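Local coordinates for protein nicotinate phosphoribosyltransferase (Vibrio cholerae, PDB 4HL7) that probably catalyses the ATP-coupled transfer of a phosphoribosyl group to nicotinate, forming nicotinate ribonucleotide for NAD biosynthesis, at residues Leu157-Thr162 and Thr354-Asn359; Ile176-Leu181 and Tyr338-Val343; Leu181-Thr186 and Gln193-Val198; Phe299-Lys304 and Lys319-Ser324; Asp330-Leu335 and Ile345-Gly350. All blocks are in the same frame, centred on the assembly; numbering follows the deposited sequence.

Contact 1: residues Leu157-Thr162 and Thr354-Asn359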
# COMPACT_ATOMS: atom_id res chain seq x y z
N LEU A 157 -11.42 4.70 19.45
CA LEU A 157 -11.79 3.36 19.86
C LEU A 157 -13.32 3.20 20.06
O LEU A 157 -13.85 2.09 19.83
CB LEU A 157 -11.04 2.91 21.12
CG LEU A 157 -9.59 2.46 20.95
CD1 LEU A 157 -9.03 2.09 22.33
CD2 LEU A 157 -9.49 1.29 19.95
N LYS A 158 -14.01 4.27 20.43
CA LYS A 158 -15.49 4.17 20.56
C LYS A 158 -16.05 3.84 19.19
O LYS A 158 -16.99 3.04 19.06
CB LYS A 158 -16.16 5.48 21.10
CG LYS A 158 -16.10 5.66 22.62
CD LYS A 158 -16.98 6.81 23.13
N VAL A 159 -15.50 4.49 18.16
CA VAL A 159 -16.01 4.33 16.80
C VAL A 159 -15.75 2.89 16.36
O VAL A 159 -16.62 2.22 15.76
CB VAL A 159 -15.31 5.30 15.80
CG1 VAL A 159 -15.62 4.89 14.35
CG2 VAL A 159 -15.75 6.73 16.06
N LEU A 160 -14.54 2.41 16.64
CA LEU A 160 -14.20 1.04 16.21
C LEU A 160 -15.08 0.02 16.95
O LEU A 160 -15.59 -0.94 16.36
CB LEU A 160 -12.74 0.75 16.45
CG LEU A 160 -12.29 -0.67 16.05
CD1 LEU A 160 -12.55 -1.03 14.58
CD2 LEU A 160 -10.79 -0.81 16.37
N LYS A 161 -15.27 0.24 18.25
CA LYS A 161 -16.07 -0.71 19.06
C LYS A 161 -17.50 -0.87 18.52
O LYS A 161 -18.01 -1.99 18.41
CB LYS A 161 -16.04 -0.29 20.53
CG LYS A 161 -14.71 -0.65 21.21
CD LYS A 161 -14.60 0.06 22.56
CE LYS A 161 -13.22 -0.12 23.21
NZ LYS A 161 -13.40 0.33 24.63
N THR A 162 -18.11 0.25 18.12
CA THR A 162 -19.46 0.25 17.55
C THR A 162 -19.48 -0.53 16.23
O THR A 162 -20.40 -1.28 15.97
CB THR A 162 -19.95 1.67 17.28
OG1 THR A 162 -19.93 2.42 18.51
CG2 THR A 162 -21.38 1.63 16.80
N THR A 354 -7.84 2.74 10.66
CA THR A 354 -6.87 3.58 11.41
C THR A 354 -7.05 5.07 11.27
O THR A 354 -6.27 5.87 11.85
CB THR A 354 -5.42 3.22 11.00
OG1 THR A 354 -5.22 3.52 9.62
CG2 THR A 354 -5.10 1.75 11.30
N ASN A 355 -8.08 5.49 10.53
CA ASN A 355 -8.32 6.92 10.40
C ASN A 355 -9.79 7.23 10.13
O ASN A 355 -10.14 7.83 9.11
CB ASN A 355 -7.45 7.47 9.25
CG ASN A 355 -7.16 8.96 9.42
OD1 ASN A 355 -7.82 9.66 10.16
ND2 ASN A 355 -6.16 9.43 8.71
N ASP A 356 -10.62 6.85 11.07
CA ASP A 356 -12.06 7.03 10.92
C ASP A 356 -12.59 7.60 12.24
O ASP A 356 -12.50 6.96 13.29
CB ASP A 356 -12.73 5.68 10.59
CG ASP A 356 -14.28 5.84 10.41
OD1 ASP A 356 -15.00 4.84 10.13
OD2 ASP A 356 -14.74 7.00 10.53
N LEU A 357 -13.13 8.82 12.18
CA LEU A 357 -13.68 9.48 13.39
C LEU A 357 -15.19 9.66 13.22
O LEU A 357 -15.82 10.45 13.94
CB LEU A 357 -13.03 10.87 13.63
CG LEU A 357 -11.51 10.80 13.88
CD1 LEU A 357 -10.96 12.19 14.20
CD2 LEU A 357 -11.30 9.87 15.05
N ALA A 358 -15.74 8.89 12.30
CA ALA A 358 -17.17 8.90 12.04
C ALA A 358 -17.68 10.35 11.83
O ALA A 358 -18.68 10.74 12.38
CB ALA A 358 -17.92 8.19 13.19
N ASN A 359 -16.97 11.13 11.04
CA ASN A 359 -17.44 12.45 10.64
C ASN A 359 -17.48 13.43 11.79
O ASN A 359 -18.19 14.42 11.73
CB ASN A 359 -18.86 12.37 10.00
CG ASN A 359 -18.87 11.56 8.72
OD1 ASN A 359 -17.86 11.49 8.01
ND2 ASN A 359 -20.01 10.95 8.42
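V159, on helix 155-174, lays both of its methyl groups over the backbone at D356-A358, in the loop that follows helix 351-354 and packs here on the longer helix. Its CG1 stands anti to the backbone N (chi1 167°) and lies 3.9 Å from the carbonyl O of D356. CG2, beside the backbone N, covers the next step of the loop and comes 3.9 Å from the CB of A358. A branched residue suits this place because its two methyls lie side by side along the turn, and a small alanine lets the loop come close to the helix. L357, between these two loop residues, turns its CB away from the helix and packs instead on V151 and Y368. D356 braces the turn: its OD2 accepts the backbone N-H of A358 at 2.8 Å with an angle of 157°, an Asx turn in which the donor meets the carboxylate on its anti side, somewhat out of the plane. The other oxygen, OD1, forms a salt bridge to K163, one turn further along the helix from V159. The direct overlap is small, 130 Å² in all, so its chemistry implies van der Waals spacing, while D356 supplies the directional part: one oxygen closes the turn and the other ties it to the helix.

Contact 2: residues Ile176-Leu181 and Tyr338-Val343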
# COMPACT_ATOMS: atom_id res chain seq x y z
N ILE A 176 -22.24 -16.00 8.34
CA ILE A 176 -21.02 -15.82 7.54
C ILE A 176 -19.82 -16.49 8.26
O ILE A 176 -19.53 -16.20 9.40
CB ILE A 176 -20.77 -14.32 7.22
CG1 ILE A 176 -21.87 -13.79 6.30
CG2 ILE A 176 -19.35 -14.08 6.61
CD1 ILE A 176 -21.95 -12.27 6.27
N ASN A 177 -19.12 -17.38 7.57
CA ASN A 177 -18.04 -18.08 8.23
C ASN A 177 -16.67 -17.82 7.58
O ASN A 177 -15.67 -18.44 7.96
CB ASN A 177 -18.35 -19.58 8.32
CG ASN A 177 -18.48 -20.21 6.96
OD1 ASN A 177 -17.87 -19.76 5.99
ND2 ASN A 177 -19.29 -21.27 6.88
N ASN A 178 -16.63 -16.85 6.65
CA ASN A 178 -15.41 -16.58 5.85
C ASN A 178 -14.91 -15.13 5.95
O ASN A 178 -14.12 -14.67 5.10
CB ASN A 178 -15.53 -17.03 4.35
CG ASN A 178 -16.64 -16.29 3.57
OD1 ASN A 178 -17.65 -15.86 4.15
ND2 ASN A 178 -16.53 -16.28 2.27
N PHE A 179 -15.36 -14.40 6.99
CA PHE A 179 -14.82 -13.04 7.17
C PHE A 179 -13.36 -13.15 7.66
O PHE A 179 -13.05 -13.90 8.61
CB PHE A 179 -15.66 -12.23 8.16
CG PHE A 179 -15.10 -10.85 8.44
CD1 PHE A 179 -15.22 -9.81 7.47
CD2 PHE A 179 -14.41 -10.59 9.60
CE1 PHE A 179 -14.66 -8.55 7.70
CE2 PHE A 179 -13.89 -9.31 9.88
CZ PHE A 179 -14.00 -8.30 8.90
N SER A 180 -12.46 -12.43 7.00
CA SER A 180 -11.02 -12.42 7.36
C SER A 180 -10.49 -10.99 7.11
O SER A 180 -10.78 -10.41 6.06
CB SER A 180 -10.29 -13.32 6.38
OG SER A 180 -8.92 -13.27 6.70
N LEU A 181 -9.72 -10.46 8.06
CA LEU A 181 -9.32 -9.05 8.02
C LEU A 181 -7.79 -8.97 8.01
O LEU A 181 -7.12 -9.64 8.83
CB LEU A 181 -9.89 -8.32 9.28
CG LEU A 181 -9.65 -6.82 9.41
CD1 LEU A 181 -10.16 -6.10 8.17
CD2 LEU A 181 -10.37 -6.25 10.63
N TYR A 338 -20.83 -13.44 -1.48
CA TYR A 338 -20.73 -13.66 -2.90
C TYR A 338 -19.66 -14.73 -3.21
O TYR A 338 -19.80 -15.45 -4.19
CB TYR A 338 -20.34 -12.39 -3.63
CG TYR A 338 -20.52 -12.44 -5.14
CD1 TYR A 338 -21.77 -12.21 -5.73
CD2 TYR A 338 -19.43 -12.67 -5.99
CE1 TYR A 338 -21.94 -12.24 -7.13
CE2 TYR A 338 -19.58 -12.72 -7.37
CZ TYR A 338 -20.82 -12.48 -7.95
OH TYR A 338 -20.91 -12.49 -9.32
N PHE A 339 -18.60 -14.76 -2.41
CA PHE A 339 -17.43 -15.66 -2.71
C PHE A 339 -17.35 -16.90 -1.82
O PHE A 339 -16.46 -17.73 -2.00
CB PHE A 339 -16.10 -14.85 -2.80
CG PHE A 339 -16.02 -14.00 -4.02
CD1 PHE A 339 -16.08 -12.59 -3.92
CD2 PHE A 339 -15.92 -14.56 -5.26
CE1 PHE A 339 -16.06 -11.79 -5.05
CE2 PHE A 339 -15.86 -13.78 -6.44
CZ PHE A 339 -15.92 -12.37 -6.34
N ALA A 340 -18.32 -17.05 -0.92
CA ALA A 340 -18.35 -18.18 0.02
C ALA A 340 -18.31 -19.49 -0.77
O ALA A 340 -19.01 -19.64 -1.77
CB ALA A 340 -19.60 -18.11 0.92
N GLY A 341 -17.41 -20.37 -0.36
CA GLY A 341 -17.26 -21.69 -0.99
C GLY A 341 -16.50 -21.73 -2.31
O GLY A 341 -16.25 -22.79 -2.85
N ARG A 342 -16.11 -20.56 -2.85
CA ARG A 342 -15.58 -20.52 -4.17
C ARG A 342 -14.06 -20.20 -4.21
O ARG A 342 -13.41 -20.50 -5.19
CB ARG A 342 -16.32 -19.48 -5.04
CG ARG A 342 -17.86 -19.69 -5.10
CD ARG A 342 -18.46 -18.43 -5.69
NE ARG A 342 -18.11 -18.35 -7.09
CZ ARG A 342 -18.19 -17.23 -7.83
NH1 ARG A 342 -18.65 -16.13 -7.32
NH2 ARG A 342 -17.84 -17.24 -9.11
N VAL A 343 -13.54 -19.57 -3.16
CA VAL A 343 -12.16 -19.06 -3.21
C VAL A 343 -11.85 -18.61 -1.81
O VAL A 343 -12.78 -18.35 -1.04
CB VAL A 343 -12.02 -17.89 -4.23
CG1 VAL A 343 -12.92 -16.66 -3.86
CG2 VAL A 343 -10.54 -17.50 -4.41
O HOH W 1 -14.22 -17.70 1.25
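The amide nitrogen ND2 of N178, which packs against A340, is gripped by a water and by the carbonyl O of C336 in helix 329-339. The site joins two loops of the alpha/beta-barrel domain, one leading into strand 181-183 and the other linking helix 329-339 to strand 344-349. The water lies 2.9 Å from ND2 of N178 and hands its own hydrogen to the carbonyl O of V343 at 2.8 Å, bridging the loops. Asparagine fits because one NH2 group carries two hydrogens, which serve the end of the helix and the water. Its CG sits between the backbone N and the carbonyl carbon (chi1 62°), which brings the amide across to the other loop. ND2 also lies 3.5 Å from the CA of A340, whose small methyl lets the amide draw near. After the helix the chain reverses through a type II beta turn closed by R342 N to F339 O at 3.0 Å, and G341 holds its positive-phi corner (phi 79°). R342 then folds back, with a salt bridge from NH2 to D303, while its NH1 makes a weak bond, 3.4 Å long, to the carbonyl O of Y338.

Contact 3: residues Leu181-Thr186 and Gln193-Val198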
# COMPACT_ATOMS: atom_id res chain seq x y z
N LEU A 181 -9.72 -10.46 8.06
CA LEU A 181 -9.32 -9.05 8.02
C LEU A 181 -7.79 -8.97 8.01
O LEU A 181 -7.12 -9.64 8.83
CB LEU A 181 -9.89 -8.32 9.28
CG LEU A 181 -9.65 -6.82 9.41
CD1 LEU A 181 -10.16 -6.10 8.17
CD2 LEU A 181 -10.37 -6.25 10.63
N THR A 182 -7.23 -8.23 7.06
CA THR A 182 -5.79 -7.96 7.10
C THR A 182 -5.63 -6.45 7.33
O THR A 182 -6.12 -5.62 6.54
CB THR A 182 -5.12 -8.32 5.78
OG1 THR A 182 -5.30 -9.73 5.53
CG2 THR A 182 -3.61 -8.06 5.90
N GLU A 183 -5.01 -6.09 8.43
CA GLU A 183 -4.92 -4.66 8.72
C GLU A 183 -3.85 -4.01 7.84
O GLU A 183 -2.76 -4.51 7.76
CB GLU A 183 -4.64 -4.47 10.21
CG GLU A 183 -4.74 -3.03 10.65
CD GLU A 183 -3.44 -2.20 10.39
OE1 GLU A 183 -2.32 -2.76 10.28
OE2 GLU A 183 -3.58 -0.96 10.28
N MSE A 184 -4.15 -2.88 7.20
CA MSE A 184 -3.23 -2.29 6.22
C MSE A 184 -3.34 -0.80 6.34
O MSE A 184 -3.24 -0.09 5.36
CB MSE A 184 -3.53 -2.70 4.75
CG MSE A 184 -3.22 -4.14 4.46
SE MSE A 184 -3.59 -4.34 2.49
CE MSE A 184 -3.18 -6.20 2.63
N GLY A 185 -3.56 -0.30 7.54
CA GLY A 185 -3.74 1.13 7.69
C GLY A 185 -2.56 1.94 8.18
O GLY A 185 -2.74 2.98 8.79
N THR A 186 -1.35 1.47 7.95
CA THR A 186 -0.20 2.26 8.39
C THR A 186 -0.06 3.62 7.62
O THR A 186 0.19 4.68 8.23
CB THR A 186 1.08 1.42 8.14
OG1 THR A 186 1.07 0.25 8.99
CG2 THR A 186 2.37 2.26 8.40
N GLN A 193 -0.14 6.01 17.54
CA GLN A 193 -0.87 5.65 18.78
C GLN A 193 -2.26 5.13 18.46
O GLN A 193 -2.70 4.11 19.04
CB GLN A 193 -0.94 6.83 19.78
CG GLN A 193 -1.50 6.48 21.18
CD GLN A 193 -0.71 5.36 21.83
OE1 GLN A 193 0.49 5.40 21.86
NE2 GLN A 193 -1.39 4.31 22.23
N VAL A 194 -2.97 5.81 17.54
CA VAL A 194 -4.28 5.33 17.16
C VAL A 194 -4.20 4.00 16.46
O VAL A 194 -5.02 3.10 16.76
CB VAL A 194 -5.07 6.32 16.27
CG1 VAL A 194 -6.28 5.62 15.64
CG2 VAL A 194 -5.49 7.53 17.08
N GLN A 195 -3.24 3.81 15.56
CA GLN A 195 -3.09 2.50 14.92
C GLN A 195 -2.78 1.45 15.97
O GLN A 195 -3.26 0.30 15.88
CB GLN A 195 -1.96 2.47 13.88
CG GLN A 195 -1.87 1.12 13.11
CD GLN A 195 -0.81 1.12 12.04
OE1 GLN A 195 0.09 1.95 12.07
NE2 GLN A 195 -0.91 0.18 11.08
N ARG A 196 -1.88 1.80 16.89
CA ARG A 196 -1.48 0.86 17.95
C ARG A 196 -2.73 0.36 18.72
O ARG A 196 -2.94 -0.85 18.86
CB ARG A 196 -0.46 1.49 18.90
CG ARG A 196 0.09 0.50 19.95
CD ARG A 196 -0.65 0.66 21.27
NE ARG A 196 -0.51 -0.54 22.09
CZ ARG A 196 -1.44 -0.96 22.96
NH1 ARG A 196 -1.23 -2.06 23.66
NH2 ARG A 196 -2.59 -0.30 23.10
N ASP A 197 -3.58 1.29 19.15
CA ASP A 197 -4.78 0.95 19.93
C ASP A 197 -5.79 0.17 19.10
O ASP A 197 -6.52 -0.69 19.62
CB ASP A 197 -5.46 2.21 20.41
CG ASP A 197 -4.71 2.89 21.54
OD1 ASP A 197 -3.82 2.27 22.14
OD2 ASP A 197 -4.98 4.09 21.78
N VAL A 198 -5.92 0.54 17.82
CA VAL A 198 -6.80 -0.14 16.91
C VAL A 198 -6.41 -1.60 16.75
O VAL A 198 -7.27 -2.49 16.85
CB VAL A 198 -6.89 0.59 15.53
CG1 VAL A 198 -7.45 -0.34 14.46
CG2 VAL A 198 -7.70 1.89 15.73
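Q195 NE2 spends its two hydrogens on the strand side of the contact. One goes to OG1 of T186, 2.9 Å away and nearly straight at 175°, within the amide plane. The other goes to OE2 of E183 at 3.0 Å, more bent at 144°. A weak bond of 3.4 Å also runs from Q195 NE2 to E183 OE1. Q195 is extended beyond CG, long enough to reach from the helix to the buried carboxylate. OE2 of E183 has a second donor, G185 N at 2.8 Å, which arrives on the opposite face of the carboxylate from Q195. A bend at chi2 (-83°) curls the glutamate back toward this peptide.

Further out, R189 NH1 holds OE1 of Q195, which, with the carboxylate accepting from NE2, fixes the amide's flip; T213 OG1 and N215 ND2 hold E183 OE1 and T186 OG1 in place. Strand 181-183, helix 192-205 and strand 210-213 form a beta-alpha-beta unit, and the helix is flanked by helix 155-174, where V198 packs on L160.

Contact 4: residues Phe299-Lys304 and Lys319-Ser324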
# COMPACT_ATOMS: atom_id res chain seq x y z
N PHE A 299 -16.77 -7.80 -7.74
CA PHE A 299 -17.55 -9.00 -8.12
C PHE A 299 -17.14 -9.56 -9.50
O PHE A 299 -16.82 -10.75 -9.64
CB PHE A 299 -19.07 -8.68 -8.03
CG PHE A 299 -19.46 -8.14 -6.68
CD1 PHE A 299 -19.51 -6.75 -6.45
CD2 PHE A 299 -19.72 -9.01 -5.61
CE1 PHE A 299 -19.75 -6.27 -5.14
CE2 PHE A 299 -20.01 -8.51 -4.32
CZ PHE A 299 -20.02 -7.13 -4.12
N ARG A 300 -17.17 -8.69 -10.49
CA ARG A 300 -16.69 -9.01 -11.85
C ARG A 300 -15.22 -9.48 -11.85
O ARG A 300 -14.86 -10.38 -12.58
CB ARG A 300 -16.79 -7.78 -12.74
CG ARG A 300 -16.54 -8.13 -14.22
N TRP A 301 -14.39 -8.79 -11.08
CA TRP A 301 -12.95 -9.15 -10.95
C TRP A 301 -12.80 -10.56 -10.43
O TRP A 301 -12.07 -11.40 -11.00
CB TRP A 301 -12.27 -8.18 -9.99
CG TRP A 301 -10.81 -8.51 -9.69
CD1 TRP A 301 -9.64 -8.14 -10.44
CD2 TRP A 301 -10.35 -9.25 -8.58
NE1 TRP A 301 -8.51 -8.67 -9.81
CE2 TRP A 301 -8.89 -9.32 -8.66
CE3 TRP A 301 -10.99 -9.84 -7.48
CZ2 TRP A 301 -8.14 -9.98 -7.72
CZ3 TRP A 301 -10.23 -10.51 -6.53
CH2 TRP A 301 -8.82 -10.59 -6.67
N GLY A 302 -13.46 -10.83 -9.31
CA GLY A 302 -13.25 -12.13 -8.63
C GLY A 302 -13.81 -13.21 -9.54
O GLY A 302 -13.23 -14.31 -9.64
N ASP A 303 -14.96 -12.93 -10.21
CA ASP A 303 -15.56 -13.97 -11.08
C ASP A 303 -14.60 -14.27 -12.22
O ASP A 303 -14.43 -15.44 -12.63
CB ASP A 303 -16.93 -13.53 -11.65
CG ASP A 303 -18.04 -13.66 -10.65
OD1 ASP A 303 -17.90 -14.41 -9.67
OD2 ASP A 303 -19.08 -12.98 -10.84
N LYS A 304 -13.98 -13.22 -12.77
CA LYS A 304 -13.03 -13.40 -13.88
C LYS A 304 -11.79 -14.21 -13.45
O LYS A 304 -11.30 -15.04 -14.18
CB LYS A 304 -12.55 -12.04 -14.43
CG LYS A 304 -13.55 -11.41 -15.38
CD LYS A 304 -12.97 -10.14 -15.98
CE LYS A 304 -14.08 -9.45 -16.76
NZ LYS A 304 -13.53 -8.40 -17.64
N LYS A 319 -6.65 -20.86 -3.61
CA LYS A 319 -5.98 -19.56 -3.83
C LYS A 319 -6.65 -18.48 -3.00
O LYS A 319 -7.79 -18.64 -2.57
CB LYS A 319 -6.02 -19.19 -5.31
CG LYS A 319 -5.33 -20.26 -6.17
CD LYS A 319 -3.84 -20.38 -5.79
CE LYS A 319 -3.10 -21.41 -6.67
NZ LYS A 319 -1.72 -21.66 -6.11
N LEU A 320 -5.97 -17.35 -2.85
CA LEU A 320 -6.44 -16.33 -1.94
C LEU A 320 -6.70 -15.03 -2.72
O LEU A 320 -5.84 -14.58 -3.48
CB LEU A 320 -5.37 -16.03 -0.87
CG LEU A 320 -5.65 -14.84 0.09
CD1 LEU A 320 -6.90 -15.15 0.93
CD2 LEU A 320 -4.45 -14.66 1.04
N PHE A 321 -7.86 -14.42 -2.53
CA PHE A 321 -8.11 -13.06 -3.06
C PHE A 321 -8.01 -12.09 -1.90
O PHE A 321 -8.68 -12.28 -0.91
CB PHE A 321 -9.57 -12.94 -3.50
CG PHE A 321 -9.88 -13.64 -4.80
CD1 PHE A 321 -8.84 -14.11 -5.63
CD2 PHE A 321 -11.23 -13.77 -5.22
CE1 PHE A 321 -9.14 -14.70 -6.86
CE2 PHE A 321 -11.50 -14.40 -6.46
CZ PHE A 321 -10.47 -14.85 -7.24
N ILE A 322 -7.17 -11.07 -2.02
CA ILE A 322 -7.17 -9.96 -1.03
C ILE A 322 -7.89 -8.80 -1.72
O ILE A 322 -7.45 -8.34 -2.79
CB ILE A 322 -5.73 -9.49 -0.67
CG1 ILE A 322 -4.94 -10.69 -0.13
CG2 ILE A 322 -5.80 -8.32 0.34
CD1 ILE A 322 -3.88 -10.37 0.90
N PHE A 323 -9.01 -8.38 -1.14
CA PHE A 323 -9.75 -7.19 -1.62
C PHE A 323 -9.23 -5.98 -0.81
O PHE A 323 -9.14 -6.06 0.40
CB PHE A 323 -11.24 -7.40 -1.34
CG PHE A 323 -11.83 -8.48 -2.15
CD1 PHE A 323 -12.20 -8.24 -3.47
CD2 PHE A 323 -11.97 -9.77 -1.62
CE1 PHE A 323 -12.76 -9.27 -4.26
CE2 PHE A 323 -12.53 -10.81 -2.42
CZ PHE A 323 -12.89 -10.53 -3.73
N SER A 324 -8.85 -4.91 -1.49
CA SER A 324 -8.23 -3.75 -0.80
C SER A 324 -8.71 -2.38 -1.30
O SER A 324 -8.09 -1.36 -0.95
CB SER A 324 -6.70 -3.82 -0.95
OG SER A 324 -6.30 -3.63 -2.33
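One face of the F321 ring carries the indole of W301, whose CZ3 stands 3.5 Å above the ring plane and offset toward its rim; CB of F321 in turn lies at the edge of the indole, in its plane. This T-shaped stack has centroids 4.7 Å apart and planes at 59°. It belongs to a beta-alpha-beta unit of the barrel, strand 290-293, helix 298-311 and strand 320-323, with helix and strand segments running nearly antiparallel at 164°. The same indole edge is directed at the face of F323 in an offset edge-to-face pair, centroids 5.5 Å apart, so one tryptophan serves two phenylalanines, two residues apart on the strand, in an aromatic cluster. Tryptophan suits the helix position because its long ring, carried out with CG anti to the backbone N (chi1 175°), spans the gap to the sheet. Its polar end is satisfied too, since NE1 bonds OG1 of T268, while V291 on the neighbouring strand touches both W301 and F321. G302, with no side chain, lets the rim of F321 settle directly against the helix backbone. There CE2 of F321 lies 3.6 Å from the CA of G302 and an equal 3.6 Å from its carbonyl O.

Contact 5: residues Asp330-Leu335 and Ile345-Gly350. With SO4 (sulfate ion), chain C.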
# COMPACT_ATOMS: atom_id res chain seq x y z
N ASP A 330 -19.35 -3.38 5.82
CA ASP A 330 -20.52 -3.80 5.07
C ASP A 330 -20.19 -4.23 3.65
O ASP A 330 -20.77 -5.18 3.11
CB ASP A 330 -21.66 -2.75 5.16
CG ASP A 330 -22.22 -2.68 6.56
OD1 ASP A 330 -22.72 -3.72 7.05
OD2 ASP A 330 -22.08 -1.64 7.22
N GLN A 331 -19.27 -3.54 3.01
CA GLN A 331 -18.76 -4.02 1.72
C GLN A 331 -18.09 -5.45 1.85
O GLN A 331 -18.27 -6.34 0.99
CB GLN A 331 -17.72 -3.04 1.20
CG GLN A 331 -18.26 -1.72 0.62
CD GLN A 331 -17.09 -0.86 0.04
OE1 GLN A 331 -16.41 -1.27 -0.89
NE2 GLN A 331 -16.85 0.31 0.63
N ALA A 332 -17.36 -5.64 2.92
CA ALA A 332 -16.61 -6.87 3.11
C ALA A 332 -17.62 -8.03 3.27
O ALA A 332 -17.49 -9.08 2.60
CB ALA A 332 -15.69 -6.76 4.29
N LEU A 333 -18.66 -7.79 4.09
CA LEU A 333 -19.65 -8.90 4.32
C LEU A 333 -20.36 -9.30 3.04
O LEU A 333 -20.66 -10.48 2.81
CB LEU A 333 -20.63 -8.56 5.44
CG LEU A 333 -20.01 -8.40 6.84
CD1 LEU A 333 -21.09 -8.08 7.93
CD2 LEU A 333 -19.14 -9.58 7.27
N GLU A 334 -20.68 -8.32 2.21
CA GLU A 334 -21.27 -8.59 0.89
C GLU A 334 -20.36 -9.48 0.03
O GLU A 334 -20.84 -10.40 -0.70
CB GLU A 334 -21.54 -7.27 0.15
CG GLU A 334 -22.29 -7.43 -1.15
CD GLU A 334 -22.43 -6.12 -1.92
OE1 GLU A 334 -23.34 -6.10 -2.78
OE2 GLU A 334 -21.65 -5.14 -1.69
N LEU A 335 -19.07 -9.17 0.06
CA LEU A 335 -18.08 -9.96 -0.70
C LEU A 335 -17.97 -11.35 -0.09
O LEU A 335 -17.83 -12.33 -0.85
CB LEU A 335 -16.72 -9.23 -0.74
CG LEU A 335 -16.80 -8.12 -1.80
CD1 LEU A 335 -15.64 -7.13 -1.58
CD2 LEU A 335 -16.75 -8.63 -3.23
N ILE A 345 -10.60 -15.83 0.88
CA ILE A 345 -10.58 -14.40 0.82
C ILE A 345 -10.07 -13.75 2.11
O ILE A 345 -10.15 -14.31 3.22
CB ILE A 345 -11.99 -13.83 0.50
CG1 ILE A 345 -12.93 -14.02 1.72
CG2 ILE A 345 -12.52 -14.43 -0.76
CD1 ILE A 345 -14.38 -13.57 1.44
N SER A 346 -9.59 -12.52 1.95
CA SER A 346 -9.34 -11.67 3.08
C SER A 346 -9.50 -10.21 2.63
O SER A 346 -9.38 -9.90 1.42
CB SER A 346 -7.92 -11.88 3.64
OG SER A 346 -7.81 -11.25 4.93
N PHE A 347 -9.80 -9.32 3.59
CA PHE A 347 -10.02 -7.89 3.27
C PHE A 347 -8.90 -7.03 3.82
O PHE A 347 -8.71 -7.01 5.00
CB PHE A 347 -11.37 -7.48 3.89
CG PHE A 347 -12.49 -8.32 3.31
CD1 PHE A 347 -12.96 -9.47 3.99
CD2 PHE A 347 -12.96 -8.06 2.03
CE1 PHE A 347 -13.93 -10.31 3.38
CE2 PHE A 347 -13.94 -8.90 1.44
CZ PHE A 347 -14.39 -10.01 2.12
N GLY A 348 -8.15 -6.39 2.93
CA GLY A 348 -7.07 -5.52 3.34
C GLY A 348 -7.63 -4.14 3.53
O GLY A 348 -7.90 -3.44 2.55
N ILE A 349 -7.81 -3.73 4.79
CA ILE A 349 -8.46 -2.44 5.11
C ILE A 349 -7.50 -1.43 5.78
O ILE A 349 -6.72 -1.79 6.67
CB ILE A 349 -9.67 -2.67 5.97
CG1 ILE A 349 -10.56 -3.75 5.28
CG2 ILE A 349 -10.40 -1.35 6.18
CD1 ILE A 349 -11.95 -3.96 5.95
N GLY A 350 -7.53 -0.20 5.28
CA GLY A 350 -6.59 0.83 5.73
C GLY A 350 -7.35 1.89 6.51
O GLY A 350 -7.65 1.71 7.68
S SO4 C . -7.83 1.86 2.20
O1 SO4 C . -8.63 0.83 2.96
O2 SO4 C . -6.75 2.55 3.00
O3 SO4 C . -7.36 1.23 0.95
O4 SO4 C . -8.65 3.06 1.87
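Packing on the ring of F347 carries the contact between helix and strand. The methyl CB of A332 sits over one face, 3.7 Å from the ring centroid and only 10° off the normal, a CH-pi contact; alanine is small enough to let the helix lie this close. The carbonyl O of A332 comes 3.3 Å from CZ of F347. At the edge of the same ring, near its plane, CB of L335 approaches CE2 of F347 at 3.5 Å. F347 reaches both because its CG is anti to the carbonyl carbon (chi1 -60°), and the flat ring lies against residues about one helical turn apart. I345 adds a looser touch, with CD1 4.3 Å from the carbonyl O of L335.

A polar contact lies at the far end of the strand. G350 N donates to O1 of a sulfate ion, probably from the crystallisation liquor, at 2.8 Å, and T351 N also binds it. G350 is the N-cap of helix 351-354, and having no side chain it leaves room for the ion. Strand 320-323, helix 329-339 and strand 344-349 form a beta-alpha-beta unit, with an anion at the following helix N-terminus, consistent with a phosphate-binding site.

Contacts 3, 4 and 5 are buried and pack helices against neighbouring parts of one parallel sheet, whereas contacts 1 and 2 are partly exposed and involve loops. Contacts 4 and 5 are aromatic and apolar, and their strands are hydrogen-bonded neighbours, F323 with G348 for example. Contact 3 is equally buried but polar, and lies at the C-terminal end of its strand. Contact 1 meets it through T354, whose OG1 bonds the carbonyl O of G185. Contact 2 uses the end of the helix that contact 5 also uses and employs water at the strands' opposite ends; its F339 packs on G302 of contact 4.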